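Local atomic coordinates of motility protein FimV (Pseudomonas aeruginosa, PDB entry 4MBQ), a protein that acts at the inner membrane in twitching motility and type IV pilus assembly and regulates intracellular cyclic AMP by activating the adenylate cyclase CyaB. Residues Asp39-Asp42 with Glu43-Ala46. Sequence-based numbering, arbitrary orientation.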
# COMPACT_ATOMS: atom_id res chain seq x y z
N ASP B 39 -5.39 4.11 -12.46
CA ASP B 39 -5.06 2.85 -13.11
C ASP B 39 -5.55 1.66 -12.29
O ASP B 39 -6.09 0.69 -12.83
CB ASP B 39 -3.55 2.74 -13.35
CG ASP B 39 -3.03 3.82 -14.27
OD1 ASP B 39 -3.85 4.54 -14.87
OD2 ASP B 39 -1.79 3.95 -14.39
N ILE B 40 -5.37 1.74 -10.97
CA ILE B 40 -5.81 0.68 -10.07
C ILE B 40 -7.33 0.61 -9.98
O ILE B 40 -7.91 -0.47 -9.98
CB ILE B 40 -5.23 0.88 -8.65
CG1 ILE B 40 -3.72 0.69 -8.66
CG2 ILE B 40 -5.86 -0.08 -7.67
CD1 ILE B 40 -3.12 0.60 -7.28
N LEU B 41 -7.97 1.78 -9.90
CA LEU B 41 -9.42 1.85 -9.81
C LEU B 41 -10.11 1.34 -11.08
O LEU B 41 -11.23 0.83 -11.02
CB LEU B 41 -9.87 3.27 -9.49
CG LEU B 41 -9.57 3.72 -8.05
CD1 LEU B 41 -9.82 5.21 -7.88
CD2 LEU B 41 -10.38 2.92 -7.06
N ASP B 42 -9.44 1.48 -12.22
CA ASP B 42 -9.96 0.96 -13.48
C ASP B 42 -10.13 -0.55 -13.38
O ASP B 42 -11.06 -1.12 -13.93
CB ASP B 42 -9.02 1.31 -14.64
CG ASP B 42 -9.56 0.87 -15.99
OD1 ASP B 42 -10.80 0.91 -16.18
OD2 ASP B 42 -8.75 0.49 -16.86
N GLU B 43 -9.22 -1.18 -12.64
CA GLU B 43 -9.25 -2.62 -12.45
C GLU B 43 -10.37 -3.02 -11.48
O GLU B 43 -11.03 -4.04 -11.67
CB GLU B 43 -7.90 -3.12 -11.95
CG GLU B 43 -6.75 -2.73 -12.87
CD GLU B 43 -5.40 -3.23 -12.39
OE1 GLU B 43 -5.33 -3.79 -11.27
OE2 GLU B 43 -4.41 -3.06 -13.13
N VAL B 44 -10.59 -2.20 -10.46
CA VAL B 44 -11.67 -2.44 -9.50
C VAL B 44 -13.03 -2.40 -10.20
O VAL B 44 -13.90 -3.23 -9.93
CB VAL B 44 -11.63 -1.42 -8.35
CG1 VAL B 44 -12.82 -1.62 -7.42
CG2 VAL B 44 -10.33 -1.54 -7.58
N LEU B 45 -13.21 -1.44 -11.10
CA LEU B 45 -14.45 -1.31 -11.87
C LEU B 45 -14.78 -2.57 -12.66
O LEU B 45 -15.95 -2.93 -12.79
CB LEU B 45 -14.36 -0.12 -12.82
CG LEU B 45 -14.34 1.28 -12.21
CD1 LEU B 45 -14.21 2.33 -13.31
CD2 LEU B 45 -15.60 1.52 -11.39
N ALA B 46 -13.75 -3.23 -13.17
CA ALA B 46 -13.93 -4.43 -13.98
C ALA B 46 -14.02 -5.70 -13.13
O ALA B 46 -14.58 -6.70 -13.57
CB ALA B 46 -12.80 -4.55 -14.99
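Leu41 and Val44, one alpha-helical turn apart, illustrate how an amphipathic helix in a tetratricopeptide repeat region separates a packed face from an exposed one. Helix 34-47 lies between helices 15-30 and 50-62 of this C-terminal piece of FimV, and the two residues serve both neighbours: Leu41 rests on Ala25, Leu59 and Leu60, Val44 on Lys21, Leu22 and Ala56. Their own meeting is light, CD2 of Leu41 approaching CG2 of Val44 at 4.5 Å. The same CG2 lies 3.6 Å from Ile40 O; it is brought there by a torsion that sets it anti to the carbonyl carbon and leaves CG1 anti to the backbone N (chi1 176°).

Beneath these side chains the backbone bonds are helical. Val44 N donates to Ile40 O, which also takes a weak bond from Glu43 N, and Leu45 N donates to Leu41 O at 3.0 Å. Leu45 also lays its CG against the same Leu41 oxygen, 3.4 Å away, before its side chain goes on to Ala56.

The opposite character appears at Asp39, Asp42 and Ala46, which are exposed. Here Ala46 N makes a weak bond to Asp42 O at 3.5 Å. Glu43, like Leu45, is partly exposed. Its chain, extended beyond CG, runs back along the preceding turn, and OE1 forms a salt bridge with Lys21 that ties the helix to helix 15-30. On the way there, the aliphatic CG of Glu43 passes 3.5 Å from the backbone O of Asp39.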